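Local coordinates for protein maleylacetate reductase (Rhizobium, PDB 3W5S) that catalyses the NADH-dependent reduction of maleylacetate to 3-oxoadipate in the breakdown of gamma-resorcylate, at residues Leu179-Ser184 with Gly225-Pro230; Asn190-Ala195 with Arg217-Ala222; Leu269-Ala274 with Ala325-Gly330; Gly310-Ala315 with Ala320-Ala325. All blocks are in the same frame, centred on the assembly; numbering follows the deposited sequence. Where two conformers were deposited one is given.

Contact 1: residues Leu179-Ser184 with Gly225-Pro230. With SO4 (sulfate ion), chain E.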
loop_
_atom_site.group_PDB
_atom_site.type_symbol
_atom_site.label_atom_id
_atom_site.label_comp_id
_atom_site.label_asym_id
_atom_site.label_seq_id
_atom_site.Cartn_x
_atom_site.Cartn_y
_atom_site.Cartn_z
ATOM N N LEU A 179 -25.735 -11.228 -1.668
ATOM C CA LEU A 179 -25.610 -10.570 -2.966
ATOM C C LEU A 179 -25.996 -11.573 -4.056
ATOM O O LEU A 179 -25.412 -12.634 -4.143
ATOM C CB LEU A 179 -24.170 -10.071 -3.180
ATOM C CG LEU A 179 -23.923 -9.248 -4.444
ATOM C CD1 LEU A 179 -24.765 -7.952 -4.453
ATOM C CD2 LEU A 179 -22.407 -8.964 -4.548
ATOM N N PRO A 180 -27.022 -11.261 -4.864
ATOM C CA PRO A 180 -27.481 -12.245 -5.857
ATOM C C PRO A 180 -26.348 -12.664 -6.778
ATOM O O PRO A 180 -25.430 -11.888 -7.020
ATOM C CB PRO A 180 -28.571 -11.474 -6.616
ATOM C CG PRO A 180 -29.156 -10.562 -5.562
ATOM C CD PRO A 180 -27.910 -10.079 -4.828
ATOM N N VAL A 181 -26.414 -13.892 -7.284
ATOM C CA VAL A 181 -25.306 -14.465 -8.064
ATOM C C VAL A 181 -24.966 -13.630 -9.277
ATOM O O VAL A 181 -23.808 -13.303 -9.508
ATOM C CB VAL A 181 -25.630 -15.885 -8.531
ATOM C CG1 VAL A 181 -24.581 -16.370 -9.520
ATOM C CG2 VAL A 181 -25.666 -16.789 -7.343
ATOM N N GLY A 182 -25.981 -13.301 -10.057
ATOM C CA GLY A 182 -25.776 -12.564 -11.321
ATOM C C GLY A 182 -24.947 -11.304 -11.120
ATOM O O GLY A 182 -23.916 -11.119 -11.771
ATOM N N ILE A 183 -25.380 -10.445 -10.199
ATOM C CA ILE A 183 -24.654 -9.208 -9.903
ATOM C C ILE A 183 -23.331 -9.478 -9.179
ATOM O O ILE A 183 -22.378 -8.710 -9.304
ATOM C CB ILE A 183 -25.540 -8.167 -9.162
ATOM C CG1 ILE A 183 -24.826 -6.834 -8.927
ATOM C CG2 ILE A 183 -26.042 -8.721 -7.837
ATOM C CD1 ILE A 183 -24.375 -6.069 -10.215
ATOM N N SER A 184 -23.236 -10.596 -8.459
ATOM C CA SER A 184 -21.965 -10.986 -7.894
ATOM C C SER A 184 -20.942 -11.196 -9.000
ATOM O O SER A 184 -19.779 -10.783 -8.851
ATOM C CB SER A 184 -22.079 -12.262 -7.050
ATOM O OG SER A 184 -22.859 -12.075 -5.889
ATOM N N GLY A 225 -16.385 -20.079 -7.515
ATOM C CA GLY A 225 -16.837 -20.698 -6.263
ATOM C C GLY A 225 -18.121 -20.067 -5.758
ATOM O O GLY A 225 -19.024 -20.766 -5.280
ATOM N N VAL A 226 -18.209 -18.747 -5.876
ATOM C CA VAL A 226 -19.409 -18.006 -5.481
ATOM C C VAL A 226 -20.581 -18.417 -6.373
ATOM O O VAL A 226 -21.690 -18.604 -5.887
ATOM C CB VAL A 226 -19.170 -16.469 -5.536
ATOM C CG1 VAL A 226 -20.505 -15.694 -5.374
ATOM C CG2 VAL A 226 -18.152 -16.036 -4.479
ATOM N N ARG A 227 -20.325 -18.587 -7.675
ATOM C CA ARG A 227 -21.373 -19.039 -8.595
ATOM C C ARG A 227 -21.917 -20.432 -8.215
ATOM O O ARG A 227 -23.133 -20.659 -8.258
ATOM C CB ARG A 227 -20.903 -18.994 -10.063
ATOM C CG ARG A 227 -22.091 -19.138 -11.002
ATOM C CD ARG A 227 -21.728 -19.215 -12.453
ATOM N NE ARG A 227 -22.971 -19.212 -13.228
ATOM C CZ ARG A 227 -23.079 -19.503 -14.524
ATOM N NH1 ARG A 227 -22.015 -19.871 -15.235
ATOM N NH2 ARG A 227 -24.270 -19.444 -15.113
ATOM N N MET A 228 -20.996 -21.318 -7.829
ATOM C CA MET A 228 -21.269 -22.710 -7.429
ATOM C C MET A 228 -22.030 -22.799 -6.105
ATOM O O MET A 228 -22.851 -23.714 -5.921
ATOM C CB MET A 228 -19.937 -23.468 -7.326
ATOM C CG MET A 228 -20.022 -24.979 -7.096
ATOM S SD MET A 228 -18.351 -25.683 -7.095
ATOM C CE MET A 228 -17.560 -24.658 -8.334
ATOM N N GLU A 229 -21.741 -21.867 -5.192
ATOM C CA GLU A 229 -22.308 -21.843 -3.834
ATOM C C GLU A 229 -22.274 -20.426 -3.294
ATOM O O GLU A 229 -21.312 -20.034 -2.653
ATOM C CB GLU A 229 -21.531 -22.766 -2.879
ATOM C CG GLU A 229 -21.706 -24.270 -3.096
ATOM C CD GLU A 229 -23.136 -24.777 -2.889
ATOM O OE1 GLU A 229 -23.974 -24.098 -2.236
ATOM O OE2 GLU A 229 -23.424 -25.889 -3.388
ATOM N N PRO A 230 -23.332 -19.645 -3.544
ATOM C CA PRO A 230 -23.323 -18.237 -3.131
ATOM C C PRO A 230 -23.231 -18.001 -1.638
ATOM O O PRO A 230 -22.842 -16.907 -1.221
ATOM C CB PRO A 230 -24.637 -17.671 -3.680
ATOM C CG PRO A 230 -25.167 -18.701 -4.579
ATOM C CD PRO A 230 -24.499 -20.002 -4.369
HETATM S S SO4 E . -26.433 -18.076 -12.442
HETATM O O1 SO4 E . -26.188 -16.632 -12.545
HETATM O O2 SO4 E . -26.623 -18.616 -13.793
HETATM O O3 SO4 E . -25.310 -18.748 -11.787
HETATM O O4 SO4 E . -27.624 -18.315 -11.621
#

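Contact 2: residues Asn190-Ala195 with Arg217-Ala222. With SO4 (sulfate ion), chain C.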
loop_
_atom_site.group_PDB
_atom_site.type_symbol
_atom_site.label_atom_id
_atom_site.label_comp_id
_atom_site.label_asym_id
_atom_site.label_seq_id
_atom_site.Cartn_x
_atom_site.Cartn_y
_atom_site.Cartn_z
ATOM N N ASN A 190 -16.291 -6.092 -12.653
ATOM C CA ASN A 190 -16.028 -4.658 -12.377
ATOM C C ASN A 190 -14.756 -4.505 -11.537
ATOM O O ASN A 190 -13.919 -3.665 -11.842
ATOM C CB ASN A 190 -17.291 -4.096 -11.720
ATOM C CG ASN A 190 -17.282 -2.602 -11.423
ATOM O OD1 ASN A 190 -18.281 -2.131 -10.863
ATOM N ND2 ASN A 190 -16.241 -1.854 -11.785
ATOM N N ALA A 191 -14.610 -5.336 -10.500
ATOM C CA ALA A 191 -13.381 -5.324 -9.680
ATOM C C ALA A 191 -12.172 -5.671 -10.557
ATOM O O ALA A 191 -11.150 -4.963 -10.535
ATOM C CB ALA A 191 -13.508 -6.322 -8.522
ATOM N N MET A 192 -12.303 -6.742 -11.343
ATOM C CA MET A 192 -11.201 -7.171 -12.204
ATOM C C MET A 192 -10.791 -6.070 -13.185
ATOM O O MET A 192 -9.591 -5.894 -13.448
ATOM C CB MET A 192 -11.572 -8.439 -12.933
ATOM C CG MET A 192 -11.614 -9.624 -11.939
ATOM S SD MET A 192 -12.179 -11.153 -12.719
ATOM C CE MET A 192 -10.772 -11.504 -13.798
ATOM N N ALA A 193 -11.757 -5.298 -13.673
ATOM C CA ALA A 193 -11.471 -4.184 -14.588
ATOM C C ALA A 193 -10.529 -3.162 -13.935
ATOM O O ALA A 193 -9.616 -2.641 -14.598
ATOM C CB ALA A 193 -12.787 -3.495 -15.021
ATOM N N HIS A 194 -10.739 -2.900 -12.632
ATOM C CA HIS A 194 -9.886 -1.967 -11.904
ATOM C C HIS A 194 -8.437 -2.445 -11.931
ATOM O O HIS A 194 -7.521 -1.656 -12.207
ATOM C CB HIS A 194 -10.310 -1.843 -10.442
ATOM C CG HIS A 194 -11.712 -1.363 -10.230
ATOM N ND1 HIS A 194 -12.404 -0.566 -11.121
ATOM C CD2 HIS A 194 -12.550 -1.579 -9.191
ATOM C CE1 HIS A 194 -13.603 -0.294 -10.623
ATOM N NE2 HIS A 194 -13.715 -0.905 -9.454
ATOM N N ALA A 195 -8.246 -3.728 -11.617
ATOM C CA ALA A 195 -6.896 -4.285 -11.533
ATOM C C ALA A 195 -6.253 -4.420 -12.905
ATOM O O ALA A 195 -5.056 -4.186 -13.038
ATOM C CB ALA A 195 -6.905 -5.613 -10.796
ATOM N N ARG A 217 -6.013 -12.563 -9.178
ATOM C CA ARG A 217 -5.899 -13.970 -8.804
ATOM C C ARG A 217 -7.033 -14.373 -7.866
ATOM O O ARG A 217 -7.671 -15.405 -8.065
ATOM C CB ARG A 217 -4.548 -14.228 -8.135
ATOM C CG ARG A 217 -4.286 -15.720 -7.864
ATOM C CD ARG A 217 -3.268 -15.926 -6.734
ATOM N NE ARG A 217 -3.777 -15.386 -5.474
ATOM C CZ ARG A 217 -4.735 -15.946 -4.731
ATOM N NH1 ARG A 217 -5.304 -17.097 -5.096
ATOM N NH2 ARG A 217 -5.132 -15.342 -3.616
ATOM N N ALA A 218 -7.285 -13.546 -6.851
ATOM C CA ALA A 218 -8.350 -13.826 -5.901
ATOM C C ALA A 218 -9.723 -13.866 -6.590
ATOM O O ALA A 218 -10.534 -14.738 -6.298
ATOM C CB ALA A 218 -8.329 -12.763 -4.804
ATOM N N MET A 219 -9.970 -12.916 -7.499
ATOM C CA MET A 219 -11.292 -12.886 -8.147
ATOM C C MET A 219 -11.490 -14.091 -9.055
ATOM O O MET A 219 -12.581 -14.678 -9.102
ATOM C CB MET A 219 -11.500 -11.630 -8.976
ATOM C CG MET A 219 -11.447 -10.313 -8.192
ATOM S SD MET A 219 -12.308 -10.272 -6.594
ATOM C CE MET A 219 -13.988 -10.291 -7.166
ATOM N N ILE A 220 -10.435 -14.474 -9.766
ATOM C CA ILE A 220 -10.510 -15.604 -10.680
ATOM C C ILE A 220 -10.716 -16.914 -9.921
ATOM O O ILE A 220 -11.455 -17.808 -10.379
ATOM C CB ILE A 220 -9.245 -15.642 -11.583
ATOM C CG1 ILE A 220 -9.353 -14.508 -12.604
ATOM C CG2 ILE A 220 -9.094 -17.000 -12.283
ATOM C CD1 ILE A 220 -7.981 -14.098 -13.244
ATOM N N GLU A 221 -10.090 -17.040 -8.752
ATOM C CA GLU A 221 -10.325 -18.199 -7.894
ATOM C C GLU A 221 -11.739 -18.187 -7.292
ATOM O O GLU A 221 -12.431 -19.216 -7.278
ATOM C CB GLU A 221 -9.274 -18.236 -6.778
ATOM C CG GLU A 221 -9.475 -19.303 -5.700
ATOM C CD GLU A 221 -8.641 -19.058 -4.448
ATOM O OE1 GLU A 221 -7.767 -18.167 -4.443
ATOM O OE2 GLU A 221 -8.853 -19.762 -3.448
ATOM N N ALA A 222 -12.159 -17.022 -6.786
ATOM C CA ALA A 222 -13.370 -16.960 -5.974
ATOM C C ALA A 222 -14.671 -16.919 -6.763
ATOM O O ALA A 222 -15.657 -17.521 -6.345
ATOM C CB ALA A 222 -13.323 -15.745 -5.064
HETATM S S SO4 C . -16.191 2.344 -11.570
HETATM O O1 SO4 C . -14.791 2.567 -11.147
HETATM O O2 SO4 C . -16.303 2.518 -13.004
HETATM O O3 SO4 C . -16.607 0.999 -11.216
HETATM O O4 SO4 C . -17.017 3.379 -10.967
#

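Contact 3: residues Leu269-Ala274 with Ala325-Gly330. With SO4 (sulfate ion), chain C.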
loop_
_atom_site.group_PDB
_atom_site.type_symbol
_atom_site.label_atom_id
_atom_site.label_comp_id
_atom_site.label_asym_id
_atom_site.label_seq_id
_atom_site.Cartn_x
_atom_site.Cartn_y
_atom_site.Cartn_z
ATOM N N LEU A 269 -26.340 6.529 -21.337
ATOM C CA LEU A 269 -27.430 5.600 -21.680
ATOM C C LEU A 269 -28.090 4.970 -20.456
ATOM O O LEU A 269 -29.025 4.182 -20.596
ATOM C CB LEU A 269 -26.932 4.501 -22.636
ATOM C CG LEU A 269 -26.218 4.974 -23.899
ATOM C CD1 LEU A 269 -25.634 3.804 -24.672
ATOM C CD2 LEU A 269 -27.126 5.814 -24.783
ATOM N N ASP A 270 -27.636 5.345 -19.263
ATOM C CA ASP A 270 -28.170 4.796 -18.014
ATOM C C ASP A 270 -28.102 3.267 -18.012
ATOM O O ASP A 270 -29.015 2.575 -17.525
ATOM C CB ASP A 270 -29.614 5.295 -17.731
ATOM C CG ASP A 270 -29.988 5.207 -16.259
ATOM O OD1 ASP A 270 -29.129 5.505 -15.402
ATOM O OD2 ASP A 270 -31.157 4.853 -15.956
ATOM N N LEU A 271 -27.012 2.739 -18.545
ATOM C CA LEU A 271 -26.820 1.286 -18.556
ATOM C C LEU A 271 -26.536 0.721 -17.159
ATOM O O LEU A 271 -25.903 1.400 -16.335
ATOM C CB LEU A 271 -25.689 0.899 -19.492
ATOM C CG LEU A 271 -25.736 1.280 -20.962
ATOM C CD1 LEU A 271 -24.631 0.486 -21.635
ATOM C CD2 LEU A 271 -27.085 0.962 -21.605
ATOM N N PRO A 272 -26.951 -0.529 -16.898
ATOM C CA PRO A 272 -26.537 -1.209 -15.678
ATOM C C PRO A 272 -25.008 -1.167 -15.602
ATOM O O PRO A 272 -24.304 -1.599 -16.534
ATOM C CB PRO A 272 -27.080 -2.631 -15.864
ATOM C CG PRO A 272 -28.262 -2.454 -16.812
ATOM C CD PRO A 272 -27.772 -1.402 -17.762
ATOM N N HIS A 273 -24.502 -0.630 -14.502
ATOM C CA HIS A 273 -23.100 -0.265 -14.415
ATOM C C HIS A 273 -22.137 -1.464 -14.409
ATOM O O HIS A 273 -21.232 -1.543 -15.252
ATOM C CB HIS A 273 -22.860 0.639 -13.205
ATOM C CG HIS A 273 -21.426 0.950 -12.976
ATOM N ND1 HIS A 273 -20.729 1.876 -13.723
ATOM C CD2 HIS A 273 -20.543 0.426 -12.100
ATOM C CE1 HIS A 273 -19.480 1.923 -13.296
ATOM N NE2 HIS A 273 -19.342 1.057 -12.311
ATOM N N ALA A 274 -22.305 -2.389 -13.457
ATOM C CA ALA A 274 -21.400 -3.557 -13.418
ATOM C C ALA A 274 -21.470 -4.362 -14.710
ATOM O O ALA A 274 -20.457 -4.905 -15.169
ATOM C CB ALA A 274 -21.710 -4.437 -12.215
ATOM N N ALA A 325 -25.606 -5.251 -27.017
ATOM C CA ALA A 325 -26.990 -5.467 -27.456
ATOM C C ALA A 325 -27.860 -6.014 -26.331
ATOM O O ALA A 325 -29.032 -5.615 -26.211
ATOM C CB ALA A 325 -27.037 -6.379 -28.665
ATOM N N ALA A 326 -27.298 -6.896 -25.501
ATOM C CA ALA A 326 -28.028 -7.431 -24.344
ATOM C C ALA A 326 -28.379 -6.360 -23.304
ATOM O O ALA A 326 -29.323 -6.536 -22.537
ATOM C CB ALA A 326 -27.238 -8.565 -23.685
ATOM N N LEU A 327 -27.629 -5.261 -23.293
ATOM C CA LEU A 327 -27.885 -4.166 -22.356
ATOM C C LEU A 327 -28.839 -3.110 -22.921
ATOM O O LEU A 327 -29.026 -2.080 -22.308
ATOM C CB LEU A 327 -26.571 -3.543 -21.868
ATOM C CG LEU A 327 -25.538 -4.522 -21.313
ATOM C CD1 LEU A 327 -24.366 -3.746 -20.729
ATOM C CD2 LEU A 327 -26.162 -5.441 -20.277
ATOM N N GLY A 328 -29.429 -3.391 -24.081
ATOM C CA GLY A 328 -30.384 -2.500 -24.717
ATOM C C GLY A 328 -29.791 -1.367 -25.534
ATOM O O GLY A 328 -30.510 -0.440 -25.918
ATOM N N VAL A 329 -28.492 -1.444 -25.816
ATOM C CA VAL A 329 -27.853 -0.467 -26.681
ATOM C C VAL A 329 -28.283 -0.718 -28.121
ATOM O O VAL A 329 -28.366 -1.866 -28.576
ATOM C CB VAL A 329 -26.322 -0.546 -26.551
ATOM C CG1 VAL A 329 -25.636 0.469 -27.489
ATOM C CG2 VAL A 329 -25.919 -0.235 -25.118
ATOM N N GLY A 330 -28.587 0.368 -28.827
ATOM C CA GLY A 330 -28.910 0.295 -30.235
ATOM C C GLY A 330 -27.679 0.661 -31.042
ATOM O O GLY A 330 -26.852 1.471 -30.620
HETATM S S SO4 C . -16.191 2.344 -11.570
HETATM O O1 SO4 C . -14.791 2.567 -11.147
HETATM O O2 SO4 C . -16.303 2.518 -13.004
HETATM O O3 SO4 C . -16.607 0.999 -11.216
HETATM O O4 SO4 C . -17.017 3.379 -10.967
#

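Contact 4: residues Gly310-Ala315 with Ala320-Ala325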
loop_
_atom_site.group_PDB
_atom_site.type_symbol
_atom_site.label_atom_id
_atom_site.label_comp_id
_atom_site.label_asym_id
_atom_site.label_seq_id
_atom_site.Cartn_x
_atom_site.Cartn_y
_atom_site.Cartn_z
ATOM N N GLY A 310 -8.914 -14.331 -22.977
ATOM C CA GLY A 310 -8.997 -15.082 -21.722
ATOM C C GLY A 310 -10.065 -14.533 -20.787
ATOM O O GLY A 310 -10.774 -15.302 -20.110
ATOM N N LEU A 311 -10.212 -13.208 -20.752
ATOM C CA LEU A 311 -11.297 -12.595 -19.986
ATOM C C LEU A 311 -12.661 -12.925 -20.560
ATOM O O LEU A 311 -13.624 -13.168 -19.810
ATOM C CB LEU A 311 -11.113 -11.068 -19.882
ATOM C CG LEU A 311 -10.052 -10.628 -18.878
ATOM C CD1 LEU A 311 -9.748 -9.127 -19.141
ATOM C CD2 LEU A 311 -10.499 -10.867 -17.429
ATOM N N TYR A 312 -12.742 -12.955 -21.890
ATOM C CA TYR A 312 -14.007 -13.302 -22.542
ATOM C C TYR A 312 -14.406 -14.724 -22.141
ATOM O O TYR A 312 -15.572 -14.997 -21.770
ATOM C CB TYR A 312 -13.859 -13.182 -24.064
ATOM C CG TYR A 312 -15.119 -13.439 -24.842
ATOM C CD1 TYR A 312 -15.994 -12.404 -25.148
ATOM C CD2 TYR A 312 -15.415 -14.727 -25.304
ATOM C CE1 TYR A 312 -17.162 -12.640 -25.904
ATOM C CE2 TYR A 312 -16.571 -14.983 -26.045
ATOM C CZ TYR A 312 -17.442 -13.930 -26.336
ATOM O OH TYR A 312 -18.587 -14.176 -27.074
ATOM N N ASP A 313 -13.432 -15.638 -22.200
ATOM C CA ASP A 313 -13.709 -17.033 -21.824
ATOM C C ASP A 313 -14.071 -17.191 -20.348
ATOM O O ASP A 313 -14.980 -17.955 -20.001
ATOM C CB ASP A 313 -12.536 -17.925 -22.192
ATOM C CG ASP A 313 -12.284 -18.000 -23.688
ATOM O OD1 ASP A 313 -13.182 -17.647 -24.492
ATOM O OD2 ASP A 313 -11.170 -18.460 -24.052
ATOM N N PHE A 314 -13.376 -16.452 -19.485
ATOM C CA PHE A 314 -13.639 -16.505 -18.054
ATOM C C PHE A 314 -15.049 -15.951 -17.755
ATOM O O PHE A 314 -15.814 -16.553 -16.988
ATOM C CB PHE A 314 -12.549 -15.730 -17.305
ATOM C CG PHE A 314 -12.797 -15.618 -15.838
ATOM C CD1 PHE A 314 -12.676 -16.732 -15.003
ATOM C CD2 PHE A 314 -13.202 -14.402 -15.283
ATOM C CE1 PHE A 314 -12.921 -16.627 -13.630
ATOM C CE2 PHE A 314 -13.436 -14.293 -13.928
ATOM C CZ PHE A 314 -13.314 -15.396 -13.103
ATOM N N ALA A 315 -15.389 -14.816 -18.359
ATOM C CA ALA A 315 -16.719 -14.218 -18.176
ATOM C C ALA A 315 -17.822 -15.195 -18.614
ATOM O O ALA A 315 -18.876 -15.268 -17.986
ATOM C CB ALA A 315 -16.824 -12.929 -18.950
ATOM N N ALA A 320 -21.804 -14.268 -17.352
ATOM C CA ALA A 320 -22.027 -12.837 -17.428
ATOM C C ALA A 320 -22.536 -12.429 -18.814
ATOM O O ALA A 320 -22.266 -13.115 -19.805
ATOM C CB ALA A 320 -20.708 -12.101 -17.098
ATOM N N PRO A 321 -23.271 -11.318 -18.897
ATOM C CA PRO A 321 -23.645 -10.829 -20.227
ATOM C C PRO A 321 -22.415 -10.486 -21.054
ATOM O O PRO A 321 -21.404 -10.052 -20.500
ATOM C CB PRO A 321 -24.470 -9.569 -19.915
ATOM C CG PRO A 321 -23.925 -9.110 -18.598
ATOM C CD PRO A 321 -23.738 -10.403 -17.840
ATOM N N ALA A 322 -22.492 -10.713 -22.370
ATOM C CA ALA A 322 -21.324 -10.545 -23.248
ATOM C C ALA A 322 -21.451 -9.509 -24.366
ATOM O O ALA A 322 -20.454 -9.255 -25.055
ATOM C CB ALA A 322 -20.882 -11.903 -23.833
ATOM N N SER A 323 -22.635 -8.909 -24.542
ATOM C CA SER A 323 -22.823 -7.938 -25.623
ATOM C C SER A 323 -23.507 -6.669 -25.141
ATOM O O SER A 323 -24.312 -6.702 -24.201
ATOM C CB SER A 323 -23.642 -8.556 -26.771
ATOM O OG SER A 323 -25.033 -8.616 -26.452
ATOM N N LEU A 324 -23.190 -5.559 -25.801
ATOM C CA LEU A 324 -23.901 -4.332 -25.508
ATOM C C LEU A 324 -25.342 -4.429 -25.994
ATOM O O LEU A 324 -26.215 -3.790 -25.416
ATOM C CB LEU A 324 -23.221 -3.105 -26.144
ATOM C CG LEU A 324 -21.865 -2.718 -25.556
ATOM C CD1 LEU A 324 -21.318 -1.570 -26.391
ATOM C CD2 LEU A 324 -21.972 -2.312 -24.069
ATOM N N ALA A 325 -25.606 -5.251 -27.017
ATOM C CA ALA A 325 -26.990 -5.467 -27.456
ATOM C C ALA A 325 -27.860 -6.014 -26.331
ATOM O O ALA A 325 -29.032 -5.615 -26.211
ATOM C CB ALA A 325 -27.037 -6.379 -28.665
#

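Contact 1: residues Leu179-Ser184 with Gly225-Pro230
The guanidinium group of R227 is the flat group here, and it offers its edge to a sulfate ion that also rests against V181. The sulfur lies at that edge, in the guanidinium plane, so two N-H groups reach the anion side by side: R227 NE to sulfate O3 and R227 NH2 to sulfate O2, each 2.8 Å and each nearly straight at 173°. The remaining nitrogen, R227 NH1, turns to the carbonyl of R317, which helps to fix the rotation of the group. An extended chain, with CG anti to the backbone N (chi1 -166°), carries the guanidinium out past V181; on the way R227 CG passes 4.0 Å from V181 CG1. That methyl also lies 3.4 Å from sulfate O3. The other branch, V181 CG2, is set against the ring of P230, 3.4 Å from its CG, a distance that is doubtful because V181 has a second conformer. Deeper in, S184 CB meets V226 CG1 at 4.1 Å. The hydroxyl of S184 bends back to P180 O (OG to O 2.8 Å), arriving from above the carbonyl plane, while the backbone N of S184 grips the same oxygen. R236 ties the two sides together, bonding to L179 O, S184 OG and P230 O. Benzamidine hydrogen-bonds to R227 O, and V181, R227, M228 and P230 line its pocket. The arrangement joins the start of helix 181-198 to the end of helix 206-228, neighbouring helices of the alpha-helical C-terminal domain.

Contact 2: residues Asn190-Ala195 with Arg217-Ala222
Apolar contacts carry this interface, with M192 of one helix sliding past M219 of the other in the opposite direction. M192 CG comes within 3.6 Å of M219 CB, and beyond it the chain turns at its last torsion (chi3 69°), which delivers the CE methyl to I220, crossing that side chain at about a right angle 3.5 Å from I220 CG1. M219 is bent twice and returns its own methyl to the first helix, M219 CE lying 4.2 Å from A191 CB. L311 and F314 of helix 307-318 pack on M192 as well, so an alanine here would probably open a gap between the three helices and leave M219 CB and I220 CG1 without their partner. Charged contacts stay within the second helix: R217 NH1 meets E221 OE1 at 2.8 Å, one turn on, in a salt bridge tilted slightly from the guanidinium plane, and R217 NE has E214 as a second partner. Polar contacts fill the other side of helix 190-195. N190 ND2 donates to a sulfate O3 at 2.9 Å, while N190 O sits 3.4 Å above the centre of the H194 ring. H263, H273 and H277 hold the same sulfate. The axes of the short segments run nearly antiparallel, at 154° and 10.1 Å apart. Such antiparallel packing belongs to the helical C-terminal domain of iron-containing alcohol dehydrogenases; N190, H194, H259 and H273 probably correspond to the Asp and three His that hold the metal in iron-dependent relatives, and the sulfate, probably from the crystallisation liquor, lies beside that site.

Contact 3: residues Leu269-Ala274 with Ala325-Gly330
L271 lies across V329 at about a right angle, in a junction between two loops of the alpha-helical C-terminal domain: the short link from helix 257-269 to helix 273-289, and the type I turn A325-G328 that leads to V329. The forked end of L271 straddles one methyl, V329 CG2, with L271 CD1 at 3.8 Å and L271 CD2 at 3.9 Å. L269 also crosses V329 at about a right angle and touches the same methyl from its own CD1 at 4.1 Å, so V329 CG2 is shared by two leucines. It faces them because CG1, not CG2, stands anti to the backbone N (chi1 179°). L327 faces L271 by its CD1, and L271 CD2 rests near the carbonyl oxygen of L327. The turn is closed by G328 N bonding to A325 O at 3.1 Å, and G328 leaves it with positive phi (82°), a value that favours glycine. L334 and M337 of helix 334-341 add to this apolar cluster.

H273 points from the other side of the same link, toward N190, H277 and a bound sulfate. H273 NE2 donates to sulfate O3 at 2.9 Å with an angle of 161°. A leucine in place of the histidine would probably leave that oxygen without this N-H donor. The sulfur lies in the imidazole plane at the ring edge, and H273 CE1 is 3.2 Å from sulfate O2.

Contact 4: residues Gly310-Ala315 with Ala320-Ala325
Y312 lays its ring beside the methyl of A322, meeting it obliquely, with Y312 CE1 4.3 Å from A322 CB. The ring gets there because CG stands anti to the backbone N (chi1 -177°), which swings it off the helix toward the returning chain. Its hydroxyl goes on to the carbonyl of G367, so the ring is held at its far end. One turn further along the helix, A315 meets A320. A320 N donates to A315 O at 3.2 Å with an angle of 161° at the hydrogen; the donor stands 28° from the carbonyl plane. The bond spans five residues rather than four, and the two methyls come together beside it, A315 CB to A320 CB 4.4 Å. A320 CB also lies 3.8 Å from A315 O. A 6-to-1 backbone bond accompanied by an apolar touch between the same two residues is consistent with a Schellman motif closing helix 307-318, after which the chain leaves in extended form through A320 and P321. Within the helix the ordinary bonds continue up to this point, A315 N to L311 O at 2.8 Å among them.

The departing loop is laid against other helices. A320 packs on L189 and P321 on T186 of helix 181-198, and L324 packs on V279 of helix 273-289 while its backbone bonds to A364 of helix 354-366. Helix 307-318 itself also packs against helix 181-198, and against helix 273-289, where Y312 meets P282 and Y283.

How the contacts relate
All four contacts lie in the helical C-terminal domain. Contacts 1 and 2 join the same pair, helices 181-198 and 206-228, with centres 14 Å apart, contact 1 at the helix ends and contact 2 further along. Contact 4 follows later in the chain and is 14 Å from contact 2, whose two helices both touch helix 307-318. Contact 3 spans contact 4 along the chain; the two share A325, and V329 N probably bonds to L324 O. Contacts 2 and 3, with centres 22 Å apart, touch at N190 and H273. I183 and A274 connect contacts 1 and 3. Contacts 2 and 3 thus bring two helix segments to one anion site, while contacts 1 and 4 join neighbouring parts of the same domain.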